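Local coordinates for putative sugar binding protein (Geobacillus stearothermophilus, PDB 6GT9) that binds beta-D-galactopyranose in the cleft between two lobes and probably serves as the solute-binding component of a sugar-sensing system, at residues A[74-79]-A[99-104]; A[92-97]-A[165-170]; A[115-120]-A[128-133]; A[158-163]-A[190-195]. One frame throughout, in Å; residues are numbered along the deposited sequence.

Contact 1: A[74-79]-A[99-104]; sequences DEHLRI and AEFVPV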
# COMPACT_ATOMS: atom_id res chain seq x y z
N ASP A 74 12.22 12.00 3.35
CA ASP A 74 12.50 13.28 3.99
C ASP A 74 11.37 14.28 3.76
O ASP A 74 10.98 15.00 4.68
CB ASP A 74 13.82 13.87 3.49
CG ASP A 74 15.02 13.08 3.98
OD1 ASP A 74 14.90 12.41 5.03
OD2 ASP A 74 16.08 13.14 3.32
N GLU A 75 10.85 14.35 2.53
CA GLU A 75 9.75 15.28 2.27
C GLU A 75 8.51 14.90 3.09
O GLU A 75 7.81 15.76 3.64
CB GLU A 75 9.44 15.30 0.78
CG GLU A 75 8.27 16.16 0.36
CD GLU A 75 8.48 17.66 0.59
OE1 GLU A 75 9.61 18.08 0.96
OE2 GLU A 75 7.50 18.40 0.37
N HIS A 76 8.23 13.60 3.16
CA HIS A 76 7.14 13.08 3.98
C HIS A 76 7.29 13.51 5.43
O HIS A 76 6.33 13.98 6.06
CB HIS A 76 7.13 11.55 3.85
CG HIS A 76 5.82 10.90 4.20
ND1 HIS A 76 5.36 9.78 3.54
CD2 HIS A 76 4.90 11.18 5.15
CE1 HIS A 76 4.20 9.41 4.05
NE2 HIS A 76 3.89 10.24 5.04
N LEU A 77 8.47 13.36 5.98
CA LEU A 77 8.70 13.75 7.33
C LEU A 77 8.63 15.26 7.52
O LEU A 77 8.28 15.71 8.55
CB LEU A 77 10.02 13.25 7.84
CG LEU A 77 10.17 11.76 7.90
CD1 LEU A 77 11.58 11.43 8.30
CD2 LEU A 77 9.17 11.12 8.84
N ARG A 78 8.97 16.04 6.53
CA ARG A 78 8.90 17.49 6.66
C ARG A 78 7.45 17.96 6.72
O ARG A 78 7.12 18.89 7.47
CB ARG A 78 9.63 18.16 5.49
CG ARG A 78 9.65 19.68 5.54
CD ARG A 78 10.17 20.26 4.20
NE ARG A 78 9.19 20.07 3.13
CZ ARG A 78 8.08 20.79 3.02
NH1 ARG A 78 7.82 21.77 3.89
NH2 ARG A 78 7.22 20.55 2.03
N ILE A 79 6.57 17.31 5.95
CA ILE A 79 5.16 17.65 5.95
C ILE A 79 4.51 17.29 7.27
O ILE A 79 3.67 18.04 7.79
CB ILE A 79 4.46 16.96 4.76
CG1 ILE A 79 4.97 17.57 3.44
CG2 ILE A 79 2.95 17.04 4.90
CD1 ILE A 79 4.54 16.81 2.23
N ALA A 99 12.70 3.43 11.11
CA ALA A 99 13.86 4.17 11.58
C ALA A 99 13.60 5.67 11.62
O ALA A 99 14.05 6.37 12.53
CB ALA A 99 15.06 3.87 10.68
N GLU A 100 12.92 6.18 10.62
CA GLU A 100 12.67 7.58 10.60
C GLU A 100 11.33 8.04 11.15
O GLU A 100 11.27 9.11 11.72
CB GLU A 100 12.80 8.11 9.17
CG GLU A 100 14.21 8.06 8.64
CD GLU A 100 14.42 6.97 7.63
OE1 GLU A 100 13.76 5.95 7.68
OE2 GLU A 100 15.26 7.17 6.77
N PHE A 101 10.29 7.22 11.01
CA PHE A 101 8.94 7.65 11.37
C PHE A 101 8.58 7.42 12.83
O PHE A 101 7.75 8.17 13.36
CB PHE A 101 7.90 6.96 10.48
CG PHE A 101 7.73 7.64 9.15
CD1 PHE A 101 8.72 7.53 8.18
CD2 PHE A 101 6.60 8.39 8.87
CE1 PHE A 101 8.58 8.18 6.95
CE2 PHE A 101 6.45 9.04 7.65
CZ PHE A 101 7.45 8.93 6.69
N VAL A 102 9.16 6.43 13.51
CA VAL A 102 8.84 6.22 14.93
C VAL A 102 9.22 7.43 15.79
O VAL A 102 8.35 7.96 16.50
CB VAL A 102 9.45 4.92 15.44
CG1 VAL A 102 9.37 4.87 16.96
CG2 VAL A 102 8.75 3.70 14.84
N PRO A 103 10.47 7.91 15.77
CA PRO A 103 10.78 9.11 16.57
C PRO A 103 9.94 10.33 16.22
O PRO A 103 9.61 11.11 17.11
CB PRO A 103 12.27 9.35 16.29
CG PRO A 103 12.58 8.56 15.07
CD PRO A 103 11.68 7.37 15.13
N VAL A 104 9.56 10.51 14.95
CA VAL A 104 8.77 11.69 14.58
C VAL A 104 7.32 11.52 15.04
O VAL A 104 6.71 12.48 15.53
CB VAL A 104 8.86 11.95 13.07
CG1 VAL A 104 7.96 13.12 12.68
CG2 VAL A 104 10.29 12.24 12.67
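In the helix layer on one side of the parallel sheet, His76 and Leu77 of helix 73-85 pack against Phe101 of helix 98-110. The two segments run almost parallel, their axes 10.8 Å apart and 8° from each other. The Phe101 ring meets both residues, Leu77 over its face and His76 at its edge. Leu77 CD2 sits over the centre of the face, 3.4 Å from the ring centroid and nearly on the ring normal, a CH-pi contact. At the rim, Phe101 CZ comes to 3.6 Å from His76 CG and points at the face of the imidazole, making a T-shaped pair with planes 89° apart. His76 NE2, at the far end of the ring, is hydrogen-bonded to Thr93 OG1, which would help set the ring's rotation. Of the two Leu77 methyls, CD1 meets Glu100 CB at 3.6 Å, and CD2 also reaches Val104 CG2 at 4.1 Å. The polar end of Glu100 is bound by Thr97 OG1. Leu96 and Leu80 also touch the Phe101 side chain. Parallel neighbouring helices packed on one side of a parallel sheet are typical of the alpha/beta lobes of the periplasmic binding protein fold.

Contact 2: A[92-97]-A[165-170]; sequences ITQGLT and AAHQQL. With GAL (beta-D-galactopyranose), chain E.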
# COMPACT_ATOMS: atom_id res chain seq x y z
N ILE A 92 -2.94 11.89 10.31
CA ILE A 92 -3.11 10.53 9.81
C ILE A 92 -2.07 10.30 8.73
O ILE A 92 -2.00 11.07 7.76
CB ILE A 92 -4.53 10.31 9.27
CG1 ILE A 92 -5.57 10.68 10.33
CG2 ILE A 92 -4.72 8.85 8.77
CD1 ILE A 92 -6.97 10.93 9.79
N THR A 93 -1.27 9.24 8.88
CA THR A 93 -0.12 9.03 8.01
C THR A 93 0.29 7.56 8.05
O THR A 93 0.04 6.86 9.03
CB THR A 93 1.07 9.89 8.43
OG1 THR A 93 2.17 9.64 7.55
CG2 THR A 93 1.48 9.52 9.84
N GLN A 94 0.98 7.13 7.00
CA GLN A 94 1.72 5.88 7.07
C GLN A 94 2.86 6.02 8.07
O GLN A 94 3.47 7.09 8.21
CB GLN A 94 2.32 5.52 5.72
CG GLN A 94 1.36 5.13 4.63
CD GLN A 94 2.02 5.32 3.27
OE1 GLN A 94 2.40 6.43 2.93
NE2 GLN A 94 2.20 4.22 2.52
N GLY A 95 3.14 4.94 8.78
CA GLY A 95 4.42 4.84 9.46
C GLY A 95 5.39 4.25 8.47
O GLY A 95 5.70 3.06 8.55
N LEU A 96 5.83 5.06 7.50
CA LEU A 96 6.39 4.52 6.26
C LEU A 96 7.65 3.70 6.51
O LEU A 96 7.85 2.65 5.88
CB LEU A 96 6.68 5.66 5.29
CG LEU A 96 6.83 5.30 3.82
CD1 LEU A 96 5.66 4.42 3.36
CD2 LEU A 96 6.89 6.58 3.01
N THR A 97 8.52 4.16 7.41
CA THR A 97 9.68 3.40 7.85
C THR A 97 9.70 3.37 9.37
O THR A 97 9.09 4.21 10.02
CB THR A 97 11.01 3.99 7.36
OG1 THR A 97 11.17 5.31 7.90
CG2 THR A 97 11.04 4.04 5.84
N ALA A 165 10.31 0.95 2.56
CA ALA A 165 8.97 1.14 3.11
C ALA A 165 8.48 -0.12 3.81
O ALA A 165 8.58 -1.23 3.29
CB ALA A 165 7.98 1.53 2.02
N ALA A 166 7.90 0.09 4.99
CA ALA A 166 7.58 -1.01 5.88
C ALA A 166 6.52 -1.93 5.29
O ALA A 166 6.62 -3.15 5.43
CB ALA A 166 7.13 -0.45 7.24
N HIS A 167 5.49 -1.38 4.64
CA HIS A 167 4.44 -2.25 4.10
C HIS A 167 4.95 -3.07 2.92
O HIS A 167 4.55 -4.23 2.74
CB HIS A 167 3.19 -1.45 3.69
CG HIS A 167 3.42 -0.38 2.66
ND1 HIS A 167 4.59 0.33 2.55
CD2 HIS A 167 2.56 0.17 1.76
CE1 HIS A 167 4.47 1.24 1.60
NE2 HIS A 167 3.24 1.17 1.11
N GLN A 168 5.84 -2.49 2.13
CA GLN A 168 6.48 -3.23 1.04
C GLN A 168 7.35 -4.35 1.58
O GLN A 168 7.30 -5.48 1.08
CB GLN A 168 7.29 -2.27 0.17
CG GLN A 168 6.44 -1.18 -0.46
CD GLN A 168 5.33 -1.75 -1.31
OE1 GLN A 168 5.57 -2.22 -2.42
NE2 GLN A 168 4.11 -1.74 -0.79
N GLN A 169 8.16 -4.05 2.59
CA GLN A 169 8.99 -5.09 3.19
C GLN A 169 8.14 -6.23 3.72
O GLN A 169 8.48 -7.41 3.52
CB GLN A 169 9.84 -4.50 4.32
CG GLN A 169 11.02 -3.64 3.87
CD GLN A 169 11.65 -2.88 5.03
OE1 GLN A 169 11.20 -2.97 6.16
NE2 GLN A 169 12.70 -2.13 4.74
N LEU A 170 7.02 -5.91 4.36
CA LEU A 170 6.20 -6.96 4.96
C LEU A 170 5.52 -7.82 3.89
O LEU A 170 5.40 -9.03 4.06
CB LEU A 170 5.17 -6.34 5.91
CG LEU A 170 5.70 -5.81 7.25
CD1 LEU A 170 4.59 -5.07 8.00
CD2 LEU A 170 6.24 -6.93 8.12
C1 GAL E . -0.56 0.28 -2.48
C2 GAL E . -0.07 0.73 -1.12
C3 GAL E . -0.00 2.27 -1.03
C4 GAL E . 0.86 2.82 -2.15
C5 GAL E . 0.41 2.28 -3.49
C6 GAL E . 1.36 2.66 -4.63
O1 GAL E . -0.58 -1.13 -2.54
O2 GAL E . -0.94 0.27 -0.08
O3 GAL E . 0.62 2.64 0.16
O4 GAL E . 2.24 2.47 -1.93
O5 GAL E . 0.30 0.80 -3.51
O6 GAL E . 0.74 2.48 -5.88
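His167 reaches back from helix 166-179 to Leu96, Gln94 and the sugar. From CB, CG is set between the backbone N and the carbonyl carbon, the crowded position (chi1 59°), with Thr120 packed against CG. Ala165 CB lies in the ring plane, at the ND1-CE1 edge. CE1 touches Leu96 CD1 at 3.8 Å and has Gln94 NE2 nearby. CD2 turns to the galactose, 3.5 Å from O3. At the tip, NE2 is hydrogen-bonded to GAL O3 at 3.2 Å and more weakly to GAL O4 at 3.5 Å. Gln168 NE2 covers one ring face over its centre. The amide of Gln94 stands nearly upright to the ring, planes 84° apart; its NE2 is 3.2 Å from GAL O3 and is bound by Asp119 OD1 and Glu38 OE1, which hold the amide at the sugar's side. The backbone adds Ala166 N to Leu96 O at 2.7 Å, the donor nearly along the C=O axis, just after Ala165 at the N-cap position. The contact joins the start of helix 166-179 to the loop of the other lobe that follows strand 90-93, a strand beside 115-118; Thr93, Gln94 and Leu96 touch helix 73-85.

Contact 3: A[115-120]-A[128-133]; sequences VVTIDT and VAYVGT. With GAL (beta-D-galactopyranose), chain E.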
# COMPACT_ATOMS: atom_id res chain seq x y z
N VAL A 115 -1.88 10.72 16.73
CA VAL A 115 -1.48 10.19 15.43
C VAL A 115 -2.20 8.87 15.21
O VAL A 115 -2.17 7.99 16.08
CB VAL A 115 0.05 10.02 15.32
CG1 VAL A 115 0.43 9.27 14.02
CG2 VAL A 115 0.73 11.40 15.35
N VAL A 116 -2.87 8.76 14.06
CA VAL A 116 -3.43 7.49 13.59
C VAL A 116 -2.63 7.08 12.37
O VAL A 116 -2.46 7.87 11.43
CB VAL A 116 -4.93 7.61 13.26
CG1 VAL A 116 -5.43 6.34 12.55
CG2 VAL A 116 -5.75 7.85 14.55
N THR A 117 -2.10 5.86 12.38
CA THR A 117 -1.44 5.36 11.19
C THR A 117 -2.46 4.71 10.27
O THR A 117 -3.48 4.16 10.71
CB THR A 117 -0.33 4.37 11.54
OG1 THR A 117 -0.83 3.37 12.45
CG2 THR A 117 0.80 5.11 12.22
N ILE A 118 -2.19 4.79 8.97
CA ILE A 118 -3.09 4.31 7.93
C ILE A 118 -2.25 3.59 6.88
O ILE A 118 -1.13 4.02 6.57
CB ILE A 118 -3.91 5.47 7.31
CG1 ILE A 118 -4.91 4.96 6.27
CG2 ILE A 118 -2.99 6.56 6.70
CD1 ILE A 118 -5.92 6.01 5.89
N ASP A 119 -2.76 2.46 6.38
CA ASP A 119 -2.19 1.74 5.23
C ASP A 119 -0.89 1.02 5.57
O ASP A 119 -0.65 -0.09 5.11
CB ASP A 119 -2.00 2.71 4.04
CG ASP A 119 -1.26 2.07 2.86
OD1 ASP A 119 -0.01 2.16 2.82
OD2 ASP A 119 -1.92 1.51 1.95
N THR A 120 -0.03 1.66 6.35
CA THR A 120 1.24 1.09 6.80
C THR A 120 1.40 1.44 8.27
O THR A 120 1.31 2.62 8.63
CB THR A 120 2.42 1.68 5.99
OG1 THR A 120 2.19 1.52 4.58
CG2 THR A 120 3.75 1.03 6.39
N VAL A 128 -1.80 6.24 18.28
CA VAL A 128 -2.91 5.74 19.09
C VAL A 128 -3.50 4.48 18.47
O VAL A 128 -3.88 3.55 19.18
CB VAL A 128 -3.99 6.81 19.28
CG1 VAL A 128 -5.12 6.25 20.15
CG2 VAL A 128 -3.40 8.05 19.91
N ALA A 129 -3.63 4.45 17.14
CA ALA A 129 -4.33 3.34 16.49
C ALA A 129 -3.87 3.28 15.05
O ALA A 129 -3.40 4.27 14.50
CB ALA A 129 -5.85 3.51 16.53
N TYR A 130 -4.02 2.09 14.45
CA TYR A 130 -3.70 1.82 13.06
C TYR A 130 -4.94 1.34 12.33
O TYR A 130 -5.72 0.55 12.88
CB TYR A 130 -2.59 0.76 12.95
CG TYR A 130 -2.36 0.20 11.55
CD1 TYR A 130 -2.00 1.03 10.50
CD2 TYR A 130 -2.44 -1.17 11.30
CE1 TYR A 130 -1.77 0.53 9.23
CE2 TYR A 130 -2.20 -1.71 10.01
CZ TYR A 130 -1.86 -0.84 8.99
OH TYR A 130 -1.62 -1.28 7.71
N VAL A 131 -5.14 1.80 11.09
CA VAL A 131 -6.18 1.27 10.21
C VAL A 131 -5.53 0.94 8.87
O VAL A 131 -5.08 1.84 8.16
CB VAL A 131 -7.35 2.24 10.00
CG1 VAL A 131 -8.49 1.53 9.28
CG2 VAL A 131 -7.83 2.79 11.33
N GLY A 132 -5.51 -0.33 8.52
CA GLY A 132 -4.89 -0.70 7.26
C GLY A 132 -4.81 -2.20 7.15
O GLY A 132 -5.15 -2.94 8.08
N THR A 133 -4.36 -2.64 5.99
CA THR A 133 -4.15 -4.06 5.76
C THR A 133 -3.13 -4.61 6.74
O THR A 133 -2.22 -3.92 7.19
CB THR A 133 -3.69 -4.28 4.32
OG1 THR A 133 -4.67 -3.75 3.41
CG2 THR A 133 -3.47 -5.76 4.01
C1 GAL E . -0.56 0.28 -2.48
C2 GAL E . -0.07 0.73 -1.12
C3 GAL E . -0.00 2.27 -1.03
C4 GAL E . 0.86 2.82 -2.15
C5 GAL E . 0.41 2.28 -3.49
C6 GAL E . 1.36 2.66 -4.63
O1 GAL E . -0.58 -1.13 -2.54
O2 GAL E . -0.94 0.27 -0.08
O3 GAL E . 0.62 2.64 0.16
O4 GAL E . 2.24 2.47 -1.93
O5 GAL E . 0.30 0.80 -3.51
O6 GAL E . 0.74 2.48 -5.88
O HOH W 1 -2.75 -1.11 4.02
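Thr117 lies beside Tyr130 and Ile118 beside Val131 in parallel register, the strand axes 4.7 Å apart and crossing at -23°, with Val131 N bonded to Thr117 O, Asp119 N to Val131 O and Thr117 N to Ala129 O. Val128 N adds a bond to Val115 O. Thr117 and Tyr130 share one face of the sheet and cross at about a right angle: Thr117 OG1 lies 3.2 Å from Tyr130 CB. Thr117 OG1 is itself hydrogen-bonded to Asp121 OD1. Tyr130 CG is anti to the backbone N (chi1 168°), and the ring beyond it reaches the 118-120 turn, where CE1 meets Thr120 C at 3.4 Å. Its OH donates to Thr133 O at 2.8 Å and stands 3.0 Å from Asp119 O. A side chain on Gly132 would collide with this hydroxyl and with Asp119 N. An alanine in place of Tyr130 would probably open a gap beside Thr120 and leave Thr133 O without this donor. The positive phi of Asp119 (72°) belongs to the turn in which Thr120 N bonds Ile118 O. Asp119 CG, anti to the backbone N, carries the carboxylate to the galactose. OD2 accepts from GAL O2 at 2.6 Å; OD1 accepts from Thr120 OG1 at 2.9 Å, and Gln94 NE2 also binds it. A water bridges Asp119 O and Thr133 N. Sugar-binding residues at the C-terminal ends of parallel strands, facing the cleft, are characteristic of the sugar-binding members of the type I periplasmic binding protein fold.

Contact 4: A[158-163]-A[190-195]; sequences IITGSL and IEESHI. With GAL (beta-D-galactopyranose), chain E.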
# COMPACT_ATOMS: atom_id res chain seq x y z
N ILE A 158 10.20 -10.21 -8.46
CA ILE A 158 9.39 -9.36 -7.59
C ILE A 158 9.65 -7.92 -7.96
O ILE A 158 10.81 -7.50 -8.09
CB ILE A 158 9.72 -9.58 -6.10
CG1 ILE A 158 9.38 -11.00 -5.68
CG2 ILE A 158 8.98 -8.53 -5.23
CD1 ILE A 158 9.67 -11.31 -4.21
N ILE A 159 8.58 -7.17 -8.16
CA ILE A 159 8.66 -5.72 -8.24
C ILE A 159 7.96 -5.16 -7.01
O ILE A 159 6.81 -5.50 -6.72
CB ILE A 159 8.07 -5.21 -9.56
CG1 ILE A 159 8.87 -5.85 -10.71
CG2 ILE A 159 8.10 -3.70 -9.64
CD1 ILE A 159 8.54 -5.36 -12.05
N THR A 160 8.67 -4.32 -6.25
CA THR A 160 8.18 -3.79 -5.00
C THR A 160 8.28 -2.27 -5.04
O THR A 160 9.11 -1.70 -5.76
CB THR A 160 8.97 -4.39 -3.80
OG1 THR A 160 8.33 -4.04 -2.57
CG2 THR A 160 10.41 -3.90 -3.78
N GLY A 161 7.40 -1.60 -4.29
CA GLY A 161 7.40 -0.14 -4.30
C GLY A 161 8.73 0.46 -3.88
O GLY A 161 9.20 1.42 -4.49
N SER A 162 9.34 -0.10 -2.84
CA SER A 162 10.66 0.31 -2.38
C SER A 162 11.15 -0.74 -1.39
O SER A 162 10.35 -1.48 -0.81
CB SER A 162 10.64 1.70 -1.72
OG SER A 162 9.84 1.73 -0.56
N LEU A 163 12.47 -0.77 -1.19
CA LEU A 163 13.07 -1.72 -0.26
C LEU A 163 13.07 -1.23 1.18
O LEU A 163 13.38 -2.01 2.08
CB LEU A 163 14.51 -2.02 -0.67
CG LEU A 163 14.63 -2.68 -2.03
CD1 LEU A 163 16.10 -2.77 -2.46
CD2 LEU A 163 13.98 -4.06 -2.01
N ILE A 190 14.53 -9.08 -7.40
CA ILE A 190 13.68 -8.14 -6.66
C ILE A 190 14.12 -6.74 -7.06
O ILE A 190 15.30 -6.39 -6.89
CB ILE A 190 13.78 -8.33 -5.13
CG1 ILE A 190 13.52 -9.79 -4.75
CG2 ILE A 190 12.82 -7.40 -4.39
CD1 ILE A 190 13.59 -10.08 -3.26
N GLU A 191 13.20 -5.94 -7.61
CA GLU A 191 13.50 -4.59 -8.07
C GLU A 191 12.45 -3.60 -7.56
O GLU A 191 11.31 -3.96 -7.29
CB GLU A 191 13.58 -4.51 -9.60
CG GLU A 191 14.58 -5.48 -10.23
CD GLU A 191 16.03 -5.03 -10.09
OE1 GLU A 191 16.26 -3.86 -9.72
OE2 GLU A 191 16.94 -5.85 -10.35
N GLU A 192 12.86 -2.33 -7.46
CA GLU A 192 12.02 -1.25 -6.96
C GLU A 192 11.39 -0.47 -8.11
O GLU A 192 12.06 -0.14 -9.10
CB GLU A 192 12.84 -0.29 -6.11
CG GLU A 192 13.45 -0.93 -4.89
CD GLU A 192 14.34 0.03 -4.12
OE1 GLU A 192 15.53 0.14 -4.48
OE2 GLU A 192 13.84 0.67 -3.17
N SER A 193 10.11 -0.15 -7.96
CA SER A 193 9.38 0.63 -8.96
C SER A 193 9.19 2.09 -8.57
O SER A 193 8.77 2.88 -9.42
CB SER A 193 8.01 0.00 -9.20
OG SER A 193 7.19 0.17 -8.04
N HIS A 194 9.46 2.46 -7.32
CA HIS A 194 9.16 3.81 -6.82
C HIS A 194 7.72 4.21 -7.13
O HIS A 194 7.42 5.36 -7.46
CB HIS A 194 10.18 4.81 -7.35
CG HIS A 194 11.57 4.47 -6.92
ND1 HIS A 194 12.49 3.89 -7.78
CD2 HIS A 194 12.17 4.52 -5.71
CE1 HIS A 194 13.61 3.65 -7.11
NE2 HIS A 194 13.44 4.02 -5.86
N ILE A 195 6.82 3.22 -6.99
CA ILE A 195 5.37 3.29 -7.17
C ILE A 195 4.91 4.07 -8.40
O ILE A 195 3.86 4.72 -8.38
CB ILE A 195 4.67 3.82 -5.90
CG1 ILE A 195 5.02 5.27 -5.58
CG2 ILE A 195 4.99 2.93 -4.70
CD1 ILE A 195 4.11 5.82 -4.49
C1 GAL E . -0.56 0.28 -2.48
C2 GAL E . -0.07 0.73 -1.12
C3 GAL E . -0.00 2.27 -1.03
C4 GAL E . 0.86 2.82 -2.15
C5 GAL E . 0.41 2.28 -3.49
C6 GAL E . 1.36 2.66 -4.63
O1 GAL E . -0.58 -1.13 -2.54
O2 GAL E . -0.94 0.27 -0.08
O3 GAL E . 0.62 2.64 0.16
O4 GAL E . 2.24 2.47 -1.93
O5 GAL E . 0.30 0.80 -3.51
O6 GAL E . 0.74 2.48 -5.88
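Glu192 and Leu163 cross at about a right angle, the carboxylate arm lying over the branch of the leucine, with Leu163 CG only 3.4 Å from Glu192 CD. Glu192 CG is anti to the carbonyl carbon (chi1 -61°) and CD continues extended; OE2 accepts from Leu163 N at 2.8 Å, the N-H approaching from above the carboxylate plane. On the same side of the sheet Ile158 and Ile190 lie side by side and point the same way, CB of the first 4.0 Å from CG1 of the second. Ile159 occupies the other face, its CG2 3.7 Å from Ser193 CB, while Ser193 OG is bound by Asp224. Parallel backbone bonds hold the strands: Glu191 N to Ile158 O, Thr160 N to Glu191 O and Ser193 N to Thr160 O. At the far end Ile195 CG2 touches GAL C6 at 3.6 Å. An alanine in place of Glu192 would probably leave Leu163 N without this acceptor and open a gap beside Leu163 CG. Apolar pairs and backbone bonds knit this beta-alpha-beta unit, whereas beyond strand 154-160 a side-chain carboxylate, probably charged, accepts the N-H of Leu163 and ties the turn to the neighbouring strand without sheet pairing.

Overall arrangement
From the N terminus, contact 1 closes a short loop round strand 90-93, pairing the helices that precede and follow it. Contact 2 opens inside that loop, so the two cross, and it closes only after the chain has passed into the second lobe. Contact 3 is nested within the long loop of contact 2 and joins neighbouring strands of the first sheet. Contact 4 opens before contact 2 closes, so these two also cross; it pairs the first two strands of the second lobe round helix 166-179. Contacts 1 and 3 lie in one lobe, contact 4 in the other, and contact 2 spans the cleft. Contacts 2, 3 and 4 all reach the galactose.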